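Local atomic coordinates of hypothetical protein APC35681 (Geobacillus stearothermophilus, PDB entry 1RFZ), a protein that is of unknown function but may act as a phosphatidylglycerophosphatase. Residues A[5-8]-A[9-13]; A[16-19]-A[20-24]; A[36-39]-A[40-44]; A[49-52]-A[53-57]. All blocks are in the same frame, centred on the assembly; numbering follows the deposited sequence.

All four interactions are local, each joining residues three to five apart, so none closes a long loop and none nests in or crosses another; they follow in series from the N terminus. Interaction 1 finishes helix 2-9 and leads straight into helix 13-22, whose last turns form interaction 2. Interaction 3 turns the chain beyond helix 27-38, and interaction 4 lies within the next helix, 47-58. E13, at the end of interaction 1, forms a salt bridge with R17 of interaction 2, and R17 in turn reaches N55 of interaction 4, tying helix 13-22 to helix 47-58. Interactions 3 and 4 approach to about 6 Å between nearest atoms, without touching.

Interaction 1: residues A[5-8]-A[9-13]; sequences SEFI and MNNLE
S5 and M9, a selenomethionine, close the last regular turn of helix 2-9: M9 N donates to S5 O over 3.0 Å in an almost straight bond (173°), arriving nearly along the C=O axis. One residue on, E6 O accepts only a weak bond from N10 N, at 3.0 Å, and N10 CB and CG lie close to the same carbonyl. The amide of N10 thus rests against E6 O without a hydrogen bond to it, while its ND2 makes a weak one to A165 O of the third subunit. F7 meets N11 twice. N11 ND2 lies over one face of the phenyl ring, 3.2 Å from F7 CD1, with the amide tilted 45° against the ring and the two side chains crossing at about a right angle. The same ND2 is modelled as a donor to F7 O, but so short that the detail is doubtful. With CG beside its own backbone N (chi1 -66°), N11 folds its amide back over the ring of the preceding turn. I8 O, finally, receives N11 N at 3.3 Å from above the carbonyl plane, while L12 CD2 packs against that oxygen. The apolar side of the turn, with I8 and M9 on I89 and L12 on P85, packs against the second subunit. N10 is the first residue to leave helical angles, and the chemistry matches: the straight helical bond gives way to weak bonds from N10 N and a long i to i+3 bond from N11 N, with the polar N11 amide laid over one face of the F7 ring.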
loop_
_atom_site.group_PDB
_atom_site.type_symbol
_atom_site.label_atom_id
_atom_site.label_comp_id
_atom_site.label_asym_id
_atom_site.label_seq_id
_atom_site.Cartn_x
_atom_site.Cartn_y
_atom_site.Cartn_z
ATOM N N SER A 5 17.940 -10.861 19.562
ATOM C CA SER A 5 17.104 -10.241 18.554
ATOM C C SER A 5 16.594 -11.362 17.662
ATOM O O SER A 5 15.389 -11.548 17.506
ATOM C CB SER A 5 17.946 -9.247 17.747
ATOM O OG SER A 5 17.149 -8.452 16.891
ATOM N N GLU A 6 17.536 -12.112 17.093
ATOM C CA GLU A 6 17.226 -13.233 16.212
ATOM C C GLU A 6 16.346 -14.271 16.882
ATOM O O GLU A 6 15.420 -14.773 16.259
ATOM C CB GLU A 6 18.506 -13.915 15.731
ATOM C CG GLU A 6 19.532 -12.975 15.144
ATOM C CD GLU A 6 20.443 -13.676 14.163
ATOM O OE1 GLU A 6 20.523 -14.924 14.226
ATOM O OE2 GLU A 6 21.080 -12.983 13.336
ATOM N N PHE A 7 16.632 -14.600 18.143
ATOM C CA PHE A 7 15.827 -15.591 18.851
ATOM C C PHE A 7 14.377 -15.125 18.976
ATOM O O PHE A 7 13.445 -15.882 18.702
ATOM C CB PHE A 7 16.394 -15.880 20.250
ATOM C CG PHE A 7 15.489 -16.745 21.099
ATOM C CD1 PHE A 7 15.331 -18.101 20.818
ATOM C CD2 PHE A 7 14.743 -16.190 22.125
ATOM C CE1 PHE A 7 14.446 -18.897 21.540
ATOM C CE2 PHE A 7 13.856 -16.968 22.854
ATOM C CZ PHE A 7 13.705 -18.334 22.559
ATOM N N ILE A 8 14.189 -13.877 19.386
ATOM C CA ILE A 8 12.849 -13.330 19.534
ATOM C C ILE A 8 12.074 -13.283 18.217
ATOM O O ILE A 8 10.930 -13.732 18.148
ATOM C CB ILE A 8 12.895 -11.909 20.128
ATOM C CG1 ILE A 8 13.591 -11.945 21.495
ATOM C CG2 ILE A 8 11.486 -11.360 20.260
ATOM C CD1 ILE A 8 13.621 -10.612 22.220
HETATM N N MSE A 9 12.694 -12.751 17.170
HETATM C CA MSE A 9 12.033 -12.634 15.875
HETATM C C MSE A 9 11.787 -13.938 15.136
HETATM O O MSE A 9 10.965 -13.980 14.230
HETATM C CB MSE A 9 12.791 -11.660 14.967
HETATM C CG MSE A 9 12.656 -10.188 15.384
HETATM SE SE MSE A 9 10.824 -9.620 15.791
HETATM C CE MSE A 9 10.923 -9.601 17.703
ATOM N N ASN A 10 12.482 -15.003 15.525
ATOM C CA ASN A 10 12.298 -16.301 14.887
ATOM C C ASN A 10 11.404 -17.216 15.707
ATOM O O ASN A 10 11.271 -18.401 15.387
ATOM C CB ASN A 10 13.633 -16.996 14.680
ATOM C CG ASN A 10 14.563 -16.213 13.790
ATOM O OD1 ASN A 10 14.153 -15.278 13.098
ATOM N ND2 ASN A 10 15.835 -16.596 13.793
ATOM N N ASN A 11 10.789 -16.685 16.763
ATOM C CA ASN A 11 9.929 -17.517 17.588
ATOM C C ASN A 11 8.567 -16.947 17.924
ATOM O O ASN A 11 8.054 -17.131 19.039
ATOM C CB ASN A 11 10.687 -17.913 18.836
ATOM C CG ASN A 11 11.856 -18.806 18.507
ATOM O OD1 ASN A 11 11.678 -19.960 18.109
ATOM N ND2 ASN A 11 13.066 -18.270 18.634
ATOM N N LEU A 12 7.969 -16.309 16.915
ATOM C CA LEU A 12 6.667 -15.683 17.036
ATOM C C LEU A 12 5.508 -16.531 16.545
ATOM O O LEU A 12 4.380 -16.330 16.986
ATOM C CB LEU A 12 6.656 -14.357 16.277
ATOM C CG LEU A 12 7.781 -13.352 16.552
ATOM C CD1 LEU A 12 7.446 -12.082 15.801
ATOM C CD2 LEU A 12 7.941 -13.068 18.049
ATOM N N GLU A 13 5.765 -17.479 15.645
ATOM C CA GLU A 13 4.682 -18.298 15.109
ATOM C C GLU A 13 3.851 -19.036 16.148
ATOM O O GLU A 13 2.626 -18.926 16.148
ATOM C CB GLU A 13 5.196 -19.301 14.089
ATOM C CG GLU A 13 4.083 -19.768 13.164
ATOM C CD GLU A 13 4.512 -20.857 12.206
ATOM O OE1 GLU A 13 5.668 -20.804 11.726
ATOM O OE2 GLU A 13 3.681 -21.755 11.927
#

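Interaction 2: residues A[16-19]-A[20-24]; sequences ARRW and LEERG
The side chains of R18 and E22 lie side by side, pointing the same way; their guanidinium and carboxylate planes are 53° apart. E22 OE2 approaches obliquely and forms a salt bridge with R18 NE at 3.2 Å, touching the CG and CD methylenes of the arginine on the way. At the edge of the guanidinium, and in its plane, lies W19 NE1; reciprocally, R18 NH2 sits in plane at the edge of the indole. A bend of the arginine at chi3 (52°) turns NE back toward the glutamate four residues later. These groups ride on the end of helix 13-22. E22 N bonds to R18 O at 2.7 Å and E21 N to R17 O at 3.1 Å, whereas L20 N to A16 O is weak at 3.3 Å. L20 CG also packs on A16 O, 3.2 Å away. R23 rests its CG against W19 O and sends its guanidinium to a salt bridge with E78. The helix stops at G24 in a Schellman motif: phi is positive (107°), R23 N returns to L20 O, and G24 N to E21 O at 3.2 Å. A side chain on G24 would press on the preceding carbonyl. R17, on another face, takes its polar end to E13 and N55. The chemistry therefore divides the turn: on its exposed face a single ionic pair spans i to i+4 in parallel with a main-chain bond, while L20 packs on I67 and I71 of helix 61-76 on the buried side.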
loop_
_atom_site.group_PDB
_atom_site.type_symbol
_atom_site.label_atom_id
_atom_site.label_comp_id
_atom_site.label_asym_id
_atom_site.label_seq_id
_atom_site.Cartn_x
_atom_site.Cartn_y
_atom_site.Cartn_z
ATOM N N ALA A 16 1.709 -16.644 18.192
ATOM C CA ALA A 16 0.683 -16.034 17.370
ATOM C C ALA A 16 -0.450 -17.023 17.142
ATOM O O ALA A 16 -1.617 -16.633 17.025
ATOM C CB ALA A 16 1.268 -15.601 16.066
ATOM N N ARG A 17 -0.111 -18.307 17.087
ATOM C CA ARG A 17 -1.124 -19.344 16.897
ATOM C C ARG A 17 -1.960 -19.504 18.158
ATOM O O ARG A 17 -3.181 -19.619 18.092
ATOM C CB ARG A 17 -0.479 -20.687 16.546
ATOM C CG ARG A 17 -0.102 -20.837 15.093
ATOM C CD ARG A 17 0.784 -22.048 14.852
ATOM N NE ARG A 17 1.055 -22.239 13.425
ATOM C CZ ARG A 17 0.188 -22.769 12.560
ATOM N NH1 ARG A 17 -1.008 -23.175 12.978
ATOM N NH2 ARG A 17 0.508 -22.877 11.277
ATOM N N ARG A 18 -1.297 -19.504 19.309
ATOM C CA ARG A 18 -1.998 -19.661 20.573
ATOM C C ARG A 18 -3.002 -18.521 20.775
ATOM O O ARG A 18 -4.186 -18.768 20.992
ATOM C CB ARG A 18 -0.989 -19.706 21.725
ATOM C CG ARG A 18 -1.531 -20.295 23.019
ATOM C CD ARG A 18 -0.461 -20.266 24.085
ATOM N NE ARG A 18 0.112 -18.927 24.203
ATOM C CZ ARG A 18 1.103 -18.602 25.028
ATOM N NH1 ARG A 18 1.643 -19.524 25.820
ATOM N NH2 ARG A 18 1.554 -17.351 25.061
ATOM N N TRP A 19 -2.531 -17.279 20.697
ATOM C CA TRP A 19 -3.408 -16.128 20.859
ATOM C C TRP A 19 -4.650 -16.282 19.985
ATOM O O TRP A 19 -5.774 -16.078 20.461
ATOM C CB TRP A 19 -2.676 -14.836 20.487
ATOM C CG TRP A 19 -1.633 -14.406 21.492
ATOM C CD1 TRP A 19 -0.972 -15.209 22.367
ATOM C CD2 TRP A 19 -1.053 -13.095 21.637
ATOM N NE1 TRP A 19 -0.011 -14.492 23.037
ATOM C CE2 TRP A 19 -0.036 -13.194 22.607
ATOM C CE3 TRP A 19 -1.290 -11.853 21.036
ATOM C CZ2 TRP A 19 0.747 -12.100 22.991
ATOM C CZ3 TRP A 19 -0.507 -10.758 21.423
ATOM C CH2 TRP A 19 0.498 -10.895 22.391
ATOM N N LEU A 20 -4.455 -16.642 18.714
ATOM C CA LEU A 20 -5.588 -16.823 17.793
ATOM C C LEU A 20 -6.612 -17.785 18.379
ATOM O O LEU A 20 -7.813 -17.536 18.317
ATOM C CB LEU A 20 -5.122 -17.355 16.425
ATOM C CG LEU A 20 -4.404 -16.400 15.460
ATOM C CD1 LEU A 20 -4.279 -17.046 14.087
ATOM C CD2 LEU A 20 -5.196 -15.115 15.347
ATOM N N GLU A 21 -6.119 -18.891 18.935
ATOM C CA GLU A 21 -6.960 -19.907 19.559
ATOM C C GLU A 21 -7.613 -19.312 20.802
ATOM O O GLU A 21 -8.768 -19.609 21.100
ATOM C CB GLU A 21 -6.114 -21.118 19.960
ATOM C CG GLU A 21 -6.874 -22.200 20.725
ATOM C CD GLU A 21 -7.495 -23.254 19.817
ATOM O OE1 GLU A 21 -6.728 -23.936 19.096
ATOM O OE2 GLU A 21 -8.744 -23.405 19.829
ATOM N N GLU A 22 -6.860 -18.465 21.509
ATOM C CA GLU A 22 -7.324 -17.797 22.730
ATOM C C GLU A 22 -8.324 -16.669 22.500
ATOM O O GLU A 22 -8.846 -16.105 23.461
ATOM C CB GLU A 22 -6.141 -17.243 23.518
ATOM C CG GLU A 22 -5.349 -18.285 24.267
ATOM C CD GLU A 22 -4.083 -17.714 24.870
ATOM O OE1 GLU A 22 -4.163 -16.642 25.509
ATOM O OE2 GLU A 22 -3.009 -18.337 24.708
ATOM N N ARG A 23 -8.569 -16.324 21.236
ATOM C CA ARG A 23 -9.534 -15.285 20.889
ATOM C C ARG A 23 -10.693 -15.949 20.139
ATOM O O ARG A 23 -11.657 -15.288 19.734
ATOM C CB ARG A 23 -8.882 -14.208 20.028
ATOM C CG ARG A 23 -7.653 -13.589 20.659
ATOM C CD ARG A 23 -7.972 -12.951 21.995
ATOM N NE ARG A 23 -8.608 -11.645 21.862
ATOM C CZ ARG A 23 -8.993 -10.893 22.891
ATOM N NH1 ARG A 23 -8.807 -11.322 24.135
ATOM N NH2 ARG A 23 -9.554 -9.707 22.680
ATOM N N GLY A 24 -10.585 -17.265 19.963
ATOM C CA GLY A 24 -11.634 -18.014 19.301
ATOM C C GLY A 24 -11.337 -18.495 17.891
ATOM O O GLY A 24 -12.084 -19.316 17.328
#

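Interaction 3: residues A[36-39]-A[40-44]; sequences YLQS and KYHPD
A type I beta turn from S39 to H42 takes the chain away from the end of helix 27-38, and the side chains of Q38 and H42 pair alongside it. The turn is closed by H42 N donating to S39 O, modelled at 2.5 Å; that oxygen is crowded in the model, so the length is doubtful, though the direction of the bond fits the turn. Q38 and H42 lie side by side and point the same way, amide and imidazole planes 41° apart. Q38 OE1 comes in at the edge of the ring, near its plane, and meets H42 CD2 at 2.9 Å; H42 NE2 is farther, at 3.3 Å, and badly angled for a bond. Bent at chi2 (-79°), the glutamine curls its amide toward the histidine, while Q38 NE2 makes a weak hydrogen bond to S157 OG on helix 145-163. H42 CB packs 3.3 Å from Q38 O, and the H42 side chain also touches A164. With an alanine here the main-chain bond would remain, but Q38 OE1 would probably lose its neighbour at the ring edge. Nearby, Y41 CD1 lies 4.0 Å from L37 O. Chemically the side-chain contact is a carbonyl oxygen against a polarised ring C-H edge, likely mildly attractive, while Q38 links the turn region to helix 145-163 through S157.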
loop_
_atom_site.group_PDB
_atom_site.type_symbol
_atom_site.label_atom_id
_atom_site.label_comp_id
_atom_site.label_asym_id
_atom_site.label_seq_id
_atom_site.Cartn_x
_atom_site.Cartn_y
_atom_site.Cartn_z
ATOM N N TYR A 36 -14.527 -21.050 1.090
ATOM C CA TYR A 36 -15.606 -20.151 0.690
ATOM C C TYR A 36 -15.200 -19.272 -0.491
ATOM O O TYR A 36 -16.014 -18.997 -1.373
ATOM C CB TYR A 36 -16.012 -19.287 1.892
ATOM C CG TYR A 36 -16.937 -18.113 1.615
ATOM C CD1 TYR A 36 -16.483 -16.973 0.947
ATOM C CD2 TYR A 36 -18.253 -18.119 2.075
ATOM C CE1 TYR A 36 -17.320 -15.857 0.752
ATOM C CE2 TYR A 36 -19.107 -17.012 1.885
ATOM C CZ TYR A 36 -18.640 -15.881 1.222
ATOM O OH TYR A 36 -19.483 -14.788 1.024
ATOM N N LEU A 37 -13.942 -18.837 -0.510
ATOM C CA LEU A 37 -13.444 -17.984 -1.585
ATOM C C LEU A 37 -12.929 -18.762 -2.796
ATOM O O LEU A 37 -13.197 -18.391 -3.941
ATOM C CB LEU A 37 -12.315 -17.077 -1.072
ATOM C CG LEU A 37 -12.619 -16.098 0.064
ATOM C CD1 LEU A 37 -11.322 -15.488 0.588
ATOM C CD2 LEU A 37 -13.567 -15.024 -0.423
ATOM N N GLN A 38 -12.195 -19.841 -2.550
ATOM C CA GLN A 38 -11.622 -20.613 -3.642
ATOM C C GLN A 38 -12.423 -21.827 -4.121
ATOM O O GLN A 38 -12.073 -22.453 -5.137
ATOM C CB GLN A 38 -10.202 -21.042 -3.263
ATOM C CG GLN A 38 -9.155 -19.942 -3.415
ATOM C CD GLN A 38 -8.723 -19.735 -4.860
ATOM O OE1 GLN A 38 -8.276 -20.673 -5.523
ATOM N NE2 GLN A 38 -8.847 -18.507 -5.353
ATOM N N SER A 39 -13.495 -22.156 -3.408
ATOM C CA SER A 39 -14.321 -23.299 -3.780
ATOM C C SER A 39 -14.801 -23.169 -5.224
ATOM O O SER A 39 -14.428 -23.966 -6.084
ATOM C CB SER A 39 -15.527 -23.405 -2.850
ATOM O OG SER A 39 -15.992 -24.737 -2.779
ATOM N N LYS A 40 -15.625 -22.160 -5.482
ATOM C CA LYS A 40 -16.163 -21.930 -6.818
ATOM C C LYS A 40 -15.162 -22.254 -7.918
ATOM O O LYS A 40 -15.440 -23.045 -8.818
ATOM C CB LYS A 40 -16.615 -20.470 -6.962
ATOM C CG LYS A 40 -17.782 -20.075 -6.062
ATOM C CD LYS A 40 -17.982 -18.564 -6.035
ATOM C CE LYS A 40 -19.047 -18.161 -5.019
ATOM N NZ LYS A 40 -19.002 -16.701 -4.711
ATOM N N TYR A 41 -13.980 -21.661 -7.826
ATOM C CA TYR A 41 -12.952 -21.847 -8.845
ATOM C C TYR A 41 -12.209 -23.164 -8.740
ATOM O O TYR A 41 -11.365 -23.482 -9.583
ATOM C CB TYR A 41 -11.968 -20.671 -8.792
ATOM C CG TYR A 41 -12.659 -19.329 -8.925
ATOM C CD1 TYR A 41 -13.514 -18.862 -7.918
ATOM C CD2 TYR A 41 -12.505 -18.550 -10.073
ATOM C CE1 TYR A 41 -14.203 -17.658 -8.050
ATOM C CE2 TYR A 41 -13.188 -17.340 -10.217
ATOM C CZ TYR A 41 -14.037 -16.903 -9.201
ATOM O OH TYR A 41 -14.718 -15.714 -9.330
ATOM N N HIS A 42 -12.534 -23.931 -7.706
ATOM C CA HIS A 42 -11.889 -25.214 -7.483
ATOM C C HIS A 42 -12.819 -26.228 -6.845
ATOM O O HIS A 42 -12.952 -26.303 -5.621
ATOM C CB HIS A 42 -10.643 -25.025 -6.620
ATOM C CG HIS A 42 -9.562 -24.251 -7.304
ATOM N ND1 HIS A 42 -8.890 -24.736 -8.407
ATOM C CD2 HIS A 42 -9.078 -23.008 -7.082
ATOM C CE1 HIS A 42 -8.039 -23.822 -8.834
ATOM N NE2 HIS A 42 -8.133 -22.763 -8.048
ATOM N N PRO A 43 -13.489 -27.022 -7.678
ATOM C CA PRO A 43 -14.408 -28.039 -7.172
ATOM C C PRO A 43 -13.597 -29.047 -6.359
ATOM O O PRO A 43 -13.890 -29.328 -5.192
ATOM C CB PRO A 43 -14.972 -28.635 -8.453
ATOM C CG PRO A 43 -13.783 -28.533 -9.404
ATOM C CD PRO A 43 -13.304 -27.140 -9.137
ATOM N N ASP A 44 -12.561 -29.565 -7.005
ATOM C CA ASP A 44 -11.638 -30.535 -6.428
ATOM C C ASP A 44 -10.940 -30.033 -5.152
ATOM O O ASP A 44 -10.363 -30.826 -4.406
ATOM C CB ASP A 44 -10.587 -30.887 -7.484
ATOM C CG ASP A 44 -9.891 -29.647 -8.044
ATOM O OD1 ASP A 44 -10.592 -28.720 -8.517
ATOM O OD2 ASP A 44 -8.642 -29.597 -8.011
#

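Interaction 4: residues A[49-52]-A[53-57]; sequences ECIE and NVNRV. With SO4 (sulfate ion), chain E.
E52 and R56, N55 and I51, and N53 and E49 are i to i+4 pairs on successive turns of helix 47-58. Main-chain bonds come first: V54 N to C50 O, N55 N to I51 O and R56 N to E52 O are each 2.8 Å, a regular alpha-helical spacing. Side-chain amides add to them. N53 ND2 bends back to E49 O in a weak bond of 3.1 Å, a turn made possible by its CG lying beside its own backbone N (chi1 -82°), while N53 OD1 accepts from R159. N55 lies alongside I51, pointing the same way, its ND2 3.3 Å from I51 CG2, and its OD1 takes a hydrogen bond from R17 NH2 of helix 13-22. A leucine in its place would probably leave R17 NH2 without this acceptor and weaken the tie between the two helices. Packing is the second kind: V54 CG2 lies 3.3 Å from C50 O and its side chain faces I30 and A31, so the buried side of the turn is pressed on helix 27-38. V57 turns to I152 and A155 of helix 145-163. Charges form the third. E49 forms a salt bridge with R163, also on helix 145-163. E52 OE1 stands 4.4 Å from R56 NH1, well out of the guanidinium plane, so any attraction is probably through charge alone, no N-H pointing at the oxygen. The arginine instead binds a sulfate, probably from the crystallisation liquor and shared with R159 NH2: R56 NE donates to its O2 at 3.0 Å.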
loop_
_atom_site.group_PDB
_atom_site.type_symbol
_atom_site.label_atom_id
_atom_site.label_comp_id
_atom_site.label_asym_id
_atom_site.label_seq_id
_atom_site.Cartn_x
_atom_site.Cartn_y
_atom_site.Cartn_z
ATOM N N GLU A 49 -6.113 -28.698 1.765
ATOM C CA GLU A 49 -5.447 -27.882 0.752
ATOM C C GLU A 49 -5.362 -26.443 1.264
ATOM O O GLU A 49 -4.314 -25.799 1.203
ATOM C CB GLU A 49 -6.269 -27.924 -0.542
ATOM C CG GLU A 49 -5.546 -27.468 -1.781
ATOM C CD GLU A 49 -4.484 -28.453 -2.199
ATOM O OE1 GLU A 49 -4.841 -29.626 -2.445
ATOM O OE2 GLU A 49 -3.297 -28.058 -2.277
ATOM N N CYS A 50 -6.493 -25.958 1.765
ATOM C CA CYS A 50 -6.610 -24.615 2.308
ATOM C C CYS A 50 -5.766 -24.465 3.567
ATOM O O CYS A 50 -4.933 -23.559 3.663
ATOM C CB CYS A 50 -8.077 -24.314 2.633
ATOM S SG CYS A 50 -9.193 -24.507 1.219
ATOM N N ILE A 51 -5.999 -25.358 4.529
ATOM C CA ILE A 51 -5.275 -25.340 5.793
ATOM C C ILE A 51 -3.799 -25.109 5.543
ATOM O O ILE A 51 -3.173 -24.267 6.188
ATOM C CB ILE A 51 -5.429 -26.668 6.564
ATOM C CG1 ILE A 51 -6.913 -26.988 6.738
ATOM C CG2 ILE A 51 -4.741 -26.564 7.930
ATOM C CD1 ILE A 51 -7.192 -28.007 7.835
ATOM N N GLU A 52 -3.256 -25.863 4.597
ATOM C CA GLU A 52 -1.849 -25.753 4.245
ATOM C C GLU A 52 -1.509 -24.280 4.029
ATOM O O GLU A 52 -0.610 -23.727 4.677
ATOM C CB GLU A 52 -1.565 -26.555 2.967
ATOM C CG GLU A 52 -0.399 -27.511 3.098
ATOM C CD GLU A 52 0.870 -26.822 3.593
ATOM O OE1 GLU A 52 1.495 -26.070 2.808
ATOM O OE2 GLU A 52 1.232 -27.031 4.775
ATOM N N ASN A 53 -2.253 -23.659 3.112
ATOM C CA ASN A 53 -2.094 -22.255 2.767
ATOM C C ASN A 53 -2.250 -21.356 4.001
ATOM O O ASN A 53 -1.383 -20.521 4.290
ATOM C CB ASN A 53 -3.120 -21.893 1.686
ATOM C CG ASN A 53 -2.659 -22.298 0.292
ATOM O OD1 ASN A 53 -1.676 -21.749 -0.227
ATOM N ND2 ASN A 53 -3.354 -23.265 -0.319
ATOM N N VAL A 54 -3.351 -21.520 4.732
ATOM C CA VAL A 54 -3.536 -20.731 5.940
ATOM C C VAL A 54 -2.273 -20.844 6.834
ATOM O O VAL A 54 -1.782 -19.844 7.373
ATOM C CB VAL A 54 -4.788 -21.199 6.716
ATOM C CG1 VAL A 54 -5.086 -20.240 7.870
ATOM C CG2 VAL A 54 -5.968 -21.253 5.780
ATOM N N ASN A 55 -1.736 -22.054 6.973
ATOM C CA ASN A 55 -0.545 -22.242 7.787
ATOM C C ASN A 55 0.610 -21.496 7.159
ATOM O O ASN A 55 1.462 -20.919 7.849
ATOM C CB ASN A 55 -0.190 -23.724 7.893
ATOM C CG ASN A 55 -1.144 -24.495 8.790
ATOM O OD1 ASN A 55 -1.461 -24.063 9.900
ATOM N ND2 ASN A 55 -1.592 -25.652 8.319
ATOM N N ARG A 56 0.631 -21.498 5.834
ATOM C CA ARG A 56 1.695 -20.838 5.100
ATOM C C ARG A 56 1.782 -19.350 5.407
ATOM O O ARG A 56 2.866 -18.828 5.665
ATOM C CB ARG A 56 1.507 -21.051 3.606
ATOM C CG ARG A 56 2.812 -21.264 2.915
ATOM C CD ARG A 56 3.505 -22.462 3.503
ATOM N NE ARG A 56 4.908 -22.491 3.124
ATOM C CZ ARG A 56 5.751 -23.450 3.478
ATOM N NH1 ARG A 56 5.322 -24.464 4.222
ATOM N NH2 ARG A 56 7.021 -23.392 3.091
ATOM N N VAL A 57 0.640 -18.671 5.368
ATOM C CA VAL A 57 0.590 -17.247 5.662
ATOM C C VAL A 57 1.018 -16.957 7.113
ATOM O O VAL A 57 1.769 -16.008 7.388
ATOM C CB VAL A 57 -0.840 -16.707 5.435
ATOM C CG1 VAL A 57 -1.018 -15.338 6.091
ATOM C CG2 VAL A 57 -1.107 -16.606 3.961
HETATM S S SO4 E . 5.638 -19.878 0.424
HETATM O O1 SO4 E . 5.465 -19.304 -0.934
HETATM O O2 SO4 E . 5.175 -21.286 0.408
HETATM O O3 SO4 E . 4.884 -19.096 1.432
HETATM O O4 SO4 E . 7.066 -19.848 0.819
#